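Side-chain contacts in beta carbonic anhydrase (Burkholderia pseudomallei, PDB 6YJN), which probably catalyses the reversible conversion of carbon dioxide and water to hydrogencarbonate and a proton, using one zinc ion per subunit: residues 70-75 with 153-158; 95-100 with 161-166; 167-172 with 177-182. All coordinates share one frame; numbering follows the deposited sequence.

Contact 1. Residues 70-75 with 153-158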
loop_
_atom_site.group_PDB
_atom_site.type_symbol
_atom_site.label_atom_id
_atom_site.label_comp_id
_atom_site.label_asym_id
_atom_site.label_seq_id
_atom_site.Cartn_x
_atom_site.Cartn_y
_atom_site.Cartn_z
ATOM N N ILE A 70 5.870 -12.356 1.271
ATOM C CA ILE A 70 7.266 -12.752 1.156
ATOM C C ILE A 70 8.034 -12.227 2.369
ATOM O O ILE A 70 8.179 -11.021 2.542
ATOM C CB ILE A 70 7.930 -12.510 -0.234
ATOM C CG1 ILE A 70 9.317 -11.856 -0.141
ATOM C CG2 ILE A 70 7.022 -11.810 -1.247
ATOM N N ALA A 71 8.402 -13.170 3.247
ATOM C CA ALA A 71 9.243 -12.995 4.424
ATOM C C ALA A 71 8.421 -12.573 5.635
ATOM O O ALA A 71 8.978 -12.038 6.597
ATOM C CB ALA A 71 10.370 -12.033 4.155
ATOM N N ASN A 72 7.104 -12.828 5.592
ATOM C CA ASN A 72 6.254 -12.549 6.741
ATOM C C ASN A 72 6.597 -11.171 7.313
ATOM O O ASN A 72 6.996 -11.042 8.462
ATOM C CB ASN A 72 6.355 -13.640 7.812
ATOM C CG ASN A 72 7.780 -13.972 8.213
ATOM O OD1 ASN A 72 8.332 -14.973 7.757
ATOM N ND2 ASN A 72 8.391 -13.137 9.046
ATOM N N VAL A 73 6.454 -10.140 6.480
ATOM C CA VAL A 73 6.766 -8.776 6.856
ATOM C C VAL A 73 5.449 -8.088 7.201
ATOM O O VAL A 73 4.467 -8.193 6.457
ATOM C CB VAL A 73 7.472 -8.056 5.684
ATOM C CG1 VAL A 73 7.885 -6.635 6.021
ATOM C CG2 VAL A 73 8.654 -8.840 5.131
ATOM N N VAL A 74 5.445 -7.379 8.330
ATOM C CA VAL A 74 4.332 -6.514 8.687
ATOM C C VAL A 74 4.790 -5.068 8.518
ATOM O O VAL A 74 5.547 -4.569 9.352
ATOM C CB VAL A 74 3.829 -6.799 10.119
ATOM C CG1 VAL A 74 2.802 -5.788 10.596
ATOM C CG2 VAL A 74 3.289 -8.214 10.264
ATOM N N VAL A 75 4.355 -4.430 7.419
ATOM C CA VAL A 75 4.583 -3.009 7.191
ATOM C C VAL A 75 3.523 -2.200 7.949
ATOM O O VAL A 75 2.331 -2.520 7.914
ATOM C CB VAL A 75 4.632 -2.661 5.690
ATOM C CG1 VAL A 75 4.815 -1.178 5.434
ATOM C CG2 VAL A 75 5.704 -3.440 4.962
ATOM N N GLU A 153 15.217 -15.058 12.743
ATOM C CA GLU A 153 14.679 -14.960 14.086
ATOM C C GLU A 153 14.333 -13.501 14.388
ATOM O O GLU A 153 13.172 -13.134 14.556
ATOM C CB GLU A 153 15.694 -15.539 15.073
ATOM C CG GLU A 153 16.055 -16.986 14.788
ATOM C CD GLU A 153 17.074 -17.600 15.735
ATOM O OE1 GLU A 153 18.284 -17.280 15.625
ATOM O OE2 GLU A 153 16.656 -18.411 16.575
ATOM N N LEU A 154 15.364 -12.661 14.444
ATOM C CA LEU A 154 15.201 -11.228 14.607
ATOM C C LEU A 154 14.080 -10.675 13.730
ATOM O O LEU A 154 13.217 -9.953 14.225
ATOM C CB LEU A 154 16.548 -10.573 14.312
ATOM C CG LEU A 154 17.460 -10.661 15.526
ATOM C CD1 LEU A 154 18.918 -10.413 15.187
ATOM C CD2 LEU A 154 16.962 -9.718 16.606
ATOM N N ASN A 155 14.092 -11.007 12.431
ATOM C CA ASN A 155 13.022 -10.564 11.555
ATOM C C ASN A 155 11.646 -10.839 12.180
ATOM O O ASN A 155 10.765 -9.983 12.159
ATOM C CB ASN A 155 13.150 -11.140 10.150
ATOM C CG ASN A 155 12.062 -10.632 9.228
ATOM O OD1 ASN A 155 11.846 -9.421 9.115
ATOM N ND2 ASN A 155 11.383 -11.550 8.561
ATOM N N ALA A 156 11.457 -12.018 12.783
ATOM C CA ALA A 156 10.129 -12.363 13.274
ATOM C C ALA A 156 9.756 -11.551 14.520
ATOM O O ALA A 156 8.574 -11.282 14.772
ATOM C CB ALA A 156 10.001 -13.853 13.492
ATOM N N ILE A 157 10.772 -11.152 15.294
ATOM C CA ILE A 157 10.552 -10.369 16.502
ATOM C C ILE A 157 10.120 -8.953 16.119
ATOM O O ILE A 157 9.146 -8.416 16.651
ATOM C CB ILE A 157 11.823 -10.359 17.378
ATOM C CG1 ILE A 157 12.041 -11.704 18.082
ATOM C CG2 ILE A 157 11.792 -9.194 18.359
ATOM C CD1 ILE A 157 13.441 -12.273 17.940
ATOM N N GLU A 158 10.893 -8.349 15.214
ATOM C CA GLU A 158 10.638 -6.997 14.782
ATOM C C GLU A 158 9.210 -6.963 14.252
ATOM O O GLU A 158 8.388 -6.198 14.737
ATOM C CB GLU A 158 11.674 -6.623 13.728
#
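N155 reaches from helix 145-165 to A71 and N72, a case of a helix side chain holding a loop through its backbone. The one hydrogen bond between the segments runs from N155 ND2 to the carbonyl oxygen A71 O, 3.1 Å away. The donor lies in the carbonyl plane of A71, at a C=O...N angle of 154°, and the oxygen in turn lies almost exactly in the plane of the N155 amide; the planes of both groups suit the bond, although the N-H itself points somewhat off the oxygen. With CG of N155 anti to the backbone N (chi1 -178°), the side chain carries the amide out from the helix toward this carbonyl.

Amide-to-amide packing is the second element. N72 ND2 comes within 3.4 Å of N155 ND2, with the two amide planes 34° apart; both atoms are donors, so this is proximity and not a bond. A71 and N72 both have positive phi, which bends the loop here.

Bonds beyond the segments hold the neighbouring loop backbone: Q159 OE1 accepts from V74 N, and N69 OD1 from V73 N. V127, on helix 120-133, packs on N155. The side chain of N72 touches that of the zinc ligand C46 and lies about 5 Å from the zinc. The contact thus belongs to the second shell of the beta-class carbonic anhydrase zinc site, completed by D48, H102 and C105.

Contact 2. Residues 95-100 with 161-166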
loop_
_atom_site.group_PDB
_atom_site.type_symbol
_atom_site.label_atom_id
_atom_site.label_comp_id
_atom_site.label_asym_id
_atom_site.label_seq_id
_atom_site.Cartn_x
_atom_site.Cartn_y
_atom_site.Cartn_z
ATOM N N LYS A 95 -7.496 -15.211 19.817
ATOM C CA LYS A 95 -6.881 -15.043 21.123
ATOM C C LYS A 95 -5.423 -14.634 20.933
ATOM O O LYS A 95 -4.880 -13.857 21.717
ATOM C CB LYS A 95 -7.066 -16.307 21.972
ATOM N N HIS A 96 -4.811 -15.132 19.853
ATOM C CA HIS A 96 -3.371 -15.036 19.674
ATOM C C HIS A 96 -3.065 -14.646 18.238
ATOM O O HIS A 96 -3.620 -15.229 17.303
ATOM C CB HIS A 96 -2.670 -16.369 20.002
ATOM C CG HIS A 96 -2.940 -16.883 21.378
ATOM N ND1 HIS A 96 -2.104 -16.607 22.454
ATOM C CD2 HIS A 96 -3.956 -17.640 21.862
ATOM C CE1 HIS A 96 -2.593 -17.180 23.535
ATOM N NE2 HIS A 96 -3.731 -17.822 23.197
ATOM N N VAL A 97 -2.160 -13.674 18.097
ATOM C CA VAL A 97 -1.486 -13.446 16.832
ATOM C C VAL A 97 -0.032 -13.893 16.998
ATOM O O VAL A 97 0.577 -13.685 18.053
ATOM C CB VAL A 97 -1.625 -11.974 16.391
ATOM C CG1 VAL A 97 -0.706 -11.612 15.237
ATOM C CG2 VAL A 97 -3.061 -11.632 16.041
ATOM N N MET A 98 0.498 -14.532 15.947
ATOM C CA MET A 98 1.874 -15.000 15.942
ATOM C C MET A 98 2.503 -14.881 14.547
ATOM O O MET A 98 1.990 -15.415 13.551
ATOM C CB MET A 98 1.899 -16.454 16.388
ATOM C CG MET A 98 0.859 -17.241 15.650
ATOM S SD MET A 98 0.066 -18.438 16.719
ATOM C CE MET A 98 -0.999 -19.233 15.519
ATOM N N VAL A 99 3.630 -14.152 14.516
ATOM C CA VAL A 99 4.474 -13.965 13.349
ATOM C C VAL A 99 5.411 -15.163 13.316
ATOM O O VAL A 99 6.236 -15.323 14.207
ATOM C CB VAL A 99 5.271 -12.639 13.441
ATOM C CG1 VAL A 99 6.253 -12.462 12.292
ATOM C CG2 VAL A 99 4.386 -11.402 13.586
ATOM N N VAL A 100 5.256 -16.016 12.305
ATOM C CA VAL A 100 6.065 -17.221 12.253
ATOM C C VAL A 100 6.992 -17.181 11.037
ATOM O O VAL A 100 6.554 -17.403 9.903
ATOM C CB VAL A 100 5.220 -18.514 12.261
ATOM C CG1 VAL A 100 6.064 -19.717 12.662
ATOM C CG2 VAL A 100 3.981 -18.419 13.136
ATOM N N VAL A 161 6.923 -6.570 16.838
ATOM C CA VAL A 161 6.883 -5.200 17.341
ATOM C C VAL A 161 5.899 -4.390 16.488
ATOM O O VAL A 161 5.126 -3.594 17.008
ATOM C CB VAL A 161 8.275 -4.539 17.493
ATOM N N ASN A 162 5.883 -4.669 15.180
ATOM C CA ASN A 162 5.076 -3.947 14.208
ATOM C C ASN A 162 3.589 -4.159 14.487
ATOM O O ASN A 162 2.819 -3.200 14.534
ATOM C CB ASN A 162 5.445 -4.339 12.773
ATOM C CG ASN A 162 6.756 -3.747 12.304
ATOM O OD1 ASN A 162 7.405 -2.999 13.037
ATOM N ND2 ASN A 162 7.151 -4.066 11.083
ATOM N N VAL A 163 3.208 -5.428 14.656
ATOM C CA VAL A 163 1.855 -5.804 15.019
ATOM C C VAL A 163 1.446 -5.088 16.304
ATOM O O VAL A 163 0.340 -4.551 16.406
ATOM C CB VAL A 163 1.734 -7.319 15.235
ATOM C CG1 VAL A 163 0.332 -7.670 15.685
ATOM C CG2 VAL A 163 2.121 -8.112 14.001
ATOM N N CYS A 164 2.345 -5.130 17.297
ATOM C CA CYS A 164 2.034 -4.652 18.633
ATOM C C CYS A 164 1.906 -3.140 18.608
ATOM O O CYS A 164 1.233 -2.567 19.456
ATOM C CB CYS A 164 3.127 -5.034 19.619
ATOM S SG CYS A 164 2.998 -6.749 20.181
ATOM N N ARG A 165 2.545 -2.503 17.629
ATOM C CA ARG A 165 2.458 -1.060 17.536
ATOM C C ARG A 165 1.207 -0.664 16.754
ATOM O O ARG A 165 0.809 0.496 16.782
ATOM C CB ARG A 165 3.745 -0.466 16.952
ATOM C CG ARG A 165 4.861 -0.213 17.960
ATOM C CD ARG A 165 6.219 -0.079 17.265
ATOM N N THR A 166 0.558 -1.626 16.087
ATOM C CA THR A 166 -0.575 -1.253 15.254
ATOM C C THR A 166 -1.635 -0.579 16.111
ATOM O O THR A 166 -1.694 -0.797 17.325
ATOM C CB THR A 166 -1.172 -2.415 14.456
ATOM O OG1 THR A 166 -1.858 -3.277 15.364
ATOM C CG2 THR A 166 -0.146 -3.181 13.650
#
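V163 meets V97 and V99 with one methyl each, an entirely apolar contact between strand and helix. V163 CG1 faces CG1 of V97 at 4.1 Å, the two side chains running at a slant to each other. Its other branch, CG2, lies 4.0 Å from V99 CG2, and there the side chains pass in opposite directions. V163 can serve both because CG1 stands anti to its backbone N (chi1 177°) and CG2 anti to its carbonyl carbon, spreading the fork along the strand. V97 and V99, two apart on strand 96-102, point the same way, toward the helix.

This strand is the middle one of the five-stranded sheet, and helix 145-165 belongs to the beta-alpha-beta crossover that leads from it to the parallel neighbour 180-186. L42 of strand 41-46 packs on V97, and V74 on V163, enlarging the apolar layer.

At the end of the helix, V163 O accepts from two donors of T166: its hydroxyl OG1, 2.7 Å away in the carbonyl plane, and its backbone N at 3.0 Å. T166 OG1 also bonds V169 N as the N-cap of helix 167-174, so this one hydroxyl joins the last turn of one helix to the first turn of the next.

Contact 3. Residues 167-172 with 177-182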
loop_
_atom_site.group_PDB
_atom_site.type_symbol
_atom_site.label_atom_id
_atom_site.label_comp_id
_atom_site.label_asym_id
_atom_site.label_seq_id
_atom_site.Cartn_x
_atom_site.Cartn_y
_atom_site.Cartn_z
ATOM N N THR A 167 -2.457 0.256 15.463
ATOM C CA THR A 167 -3.565 0.865 16.180
ATOM C C THR A 167 -4.516 -0.257 16.586
ATOM O O THR A 167 -4.933 -0.335 17.742
ATOM C CB THR A 167 -4.265 1.950 15.356
ATOM O OG1 THR A 167 -4.796 1.291 14.211
ATOM C CG2 THR A 167 -3.353 3.066 14.907
ATOM N N ILE A 168 -4.791 -1.146 15.626
ATOM C CA ILE A 168 -5.705 -2.263 15.807
ATOM C C ILE A 168 -5.474 -2.908 17.164
ATOM O O ILE A 168 -6.395 -2.968 17.977
ATOM C CB ILE A 168 -5.580 -3.302 14.676
ATOM C CG1 ILE A 168 -5.744 -2.666 13.295
ATOM C CG2 ILE A 168 -6.563 -4.439 14.883
ATOM C CD1 ILE A 168 -5.026 -3.424 12.198
ATOM N N VAL A 169 -4.238 -3.368 17.380
ATOM C CA VAL A 169 -3.852 -4.099 18.577
ATOM C C VAL A 169 -3.904 -3.184 19.799
ATOM O O VAL A 169 -4.484 -3.561 20.810
ATOM C CB VAL A 169 -2.466 -4.758 18.419
ATOM C CG1 VAL A 169 -1.889 -5.240 19.747
ATOM C CG2 VAL A 169 -2.486 -5.888 17.403
ATOM N N ASN A 170 -3.295 -1.994 19.708
ATOM C CA ASN A 170 -3.247 -1.097 20.852
ATOM C C ASN A 170 -4.651 -0.776 21.339
ATOM O O ASN A 170 -4.888 -0.698 22.538
ATOM C CB ASN A 170 -2.470 0.182 20.568
ATOM C CG ASN A 170 -0.997 0.018 20.867
ATOM O OD1 ASN A 170 -0.617 -0.203 22.016
ATOM N ND2 ASN A 170 -0.164 0.116 19.840
ATOM N N ASP A 171 -5.572 -0.612 20.389
ATOM C CA ASP A 171 -6.961 -0.312 20.672
ATOM C C ASP A 171 -7.638 -1.483 21.375
ATOM O O ASP A 171 -8.473 -1.284 22.252
ATOM C CB ASP A 171 -7.692 0.024 19.376
ATOM C CG ASP A 171 -7.441 1.446 18.923
ATOM O OD1 ASP A 171 -6.850 2.224 19.720
ATOM O OD2 ASP A 171 -7.836 1.766 17.775
ATOM N N ALA A 172 -7.313 -2.705 20.945
ATOM C CA ALA A 172 -7.918 -3.899 21.511
ATOM C C ALA A 172 -7.563 -3.991 22.990
ATOM O O ALA A 172 -8.444 -4.260 23.813
ATOM C CB ALA A 172 -7.477 -5.125 20.754
ATOM N N GLN A 177 -9.890 -6.100 25.575
ATOM C CA GLN A 177 -9.923 -7.376 24.881
ATOM C C GLN A 177 -8.601 -8.115 25.074
ATOM O O GLN A 177 -7.546 -7.601 24.703
ATOM C CB GLN A 177 -10.250 -7.191 23.397
ATOM C CG GLN A 177 -10.563 -8.505 22.686
ATOM C CD GLN A 177 -10.890 -8.320 21.227
ATOM O OE1 GLN A 177 -11.368 -7.267 20.802
ATOM N NE2 GLN A 177 -10.616 -9.343 20.433
ATOM N N PRO A 178 -8.625 -9.327 25.677
ATOM C CA PRO A 178 -7.426 -10.162 25.812
ATOM C C PRO A 178 -6.817 -10.624 24.485
ATOM O O PRO A 178 -7.500 -11.167 23.610
ATOM C CB PRO A 178 -7.910 -11.351 26.661
ATOM C CG PRO A 178 -9.407 -11.403 26.429
ATOM C CD PRO A 178 -9.810 -9.951 26.289
ATOM N N LEU A 179 -5.507 -10.399 24.350
ATOM C CA LEU A 179 -4.811 -10.698 23.110
ATOM C C LEU A 179 -3.324 -10.862 23.394
ATOM O O LEU A 179 -2.734 -10.064 24.133
ATOM C CB LEU A 179 -5.030 -9.530 22.145
ATOM C CG LEU A 179 -4.381 -9.662 20.768
ATOM C CD1 LEU A 179 -5.067 -10.733 19.938
ATOM C CD2 LEU A 179 -4.436 -8.334 20.029
ATOM N N THR A 180 -2.726 -11.880 22.760
ATOM C CA THR A 180 -1.284 -11.989 22.867
ATOM C C THR A 180 -0.614 -12.265 21.515
ATOM O O THR A 180 -1.169 -12.928 20.632
ATOM C CB THR A 180 -0.885 -12.734 24.144
ATOM O OG1 THR A 180 0.512 -12.970 23.995
ATOM C CG2 THR A 180 -1.696 -13.990 24.400
ATOM N N VAL A 181 0.592 -11.703 21.370
ATOM C CA VAL A 181 1.297 -11.631 20.100
ATOM C C VAL A 181 2.655 -12.319 20.271
ATOM O O VAL A 181 3.425 -11.965 21.156
ATOM C CB VAL A 181 1.423 -10.161 19.623
ATOM C CG1 VAL A 181 2.201 -10.012 18.316
ATOM C CG2 VAL A 181 0.076 -9.451 19.504
ATOM N N HIS A 182 2.959 -13.292 19.412
ATOM C CA HIS A 182 4.132 -14.128 19.610
ATOM C C HIS A 182 5.086 -14.053 18.415
ATOM O O HIS A 182 4.633 -14.188 17.279
ATOM C CB HIS A 182 3.714 -15.592 19.825
ATOM C CG HIS A 182 2.561 -15.817 20.752
ATOM N ND1 HIS A 182 2.739 -16.147 22.081
ATOM C CD2 HIS A 182 1.225 -15.825 20.532
ATOM C CE1 HIS A 182 1.560 -16.316 22.646
ATOM N NE2 HIS A 182 0.614 -16.129 21.718
#
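Q177 meets A172 in the turn between helix 167-174 and strand 180-186. The backbone atoms Q177 N and A172 O are 2.9 Å apart, and Q177 CB comes to 3.5 Å from the same carbonyl oxygen. The two CB atoms, of A172 and Q177, lie 4.4 Å apart. Beyond CG the glutamine chain is extended, and its amide is held outside the contact: NE2 donates to V89 O on helix 79-92, while OE1 accepts from R175 NH2.

P178 points away from the helix, and L179 turns back toward it. L179 makes the apolar part of the contact with a single branch, CD2. This methyl sits at the fork of V169, 4.0 Å from V169 CG1 and 4.1 Å from V169 CG2, where the two side chains cross at about a right angle. The small A172 adds its CB at 4.5 Å from L179 CD2. CG of L179 stands anti to its backbone N (chi1 -180°), which carries the branched end out to the helix.

T180 begins the strand and points away, its OG1 bonded to V200 O on the neighbouring strand 193-200. V181 again points toward the helix and packs on V160, V163 and C164 of helix 145-165. The in-and-out alternation thus begins in the lead-in to the strand and continues through T180 and V181, with V181 on the side that faces the helices. This is the closing helix-to-strand connection of a beta-alpha-beta crossover in the alpha/beta fold of beta-class carbonic anhydrases.

How the contacts relate
The three contacts run in a row from the zinc site to the start of strand 180-186, away from the zinc. Contacts 1 and 2 share helix 145-165, with centres about 10 Å apart, and their segments alternate along the chain; V74 O and N162 ND2, probably hydrogen-bonded, tie them together. Contact 3 follows later in the sequence, its centre about 8 Å from that of contact 2 and about 18 Å from that of contact 1. Contacts 2 and 3 meet through their neighbouring strands, where V97 pairs by backbone with T180 and H182. One helix thus links the loop beside the metal to the middle of the sheet, and the helix after it continues the layer away from the zinc.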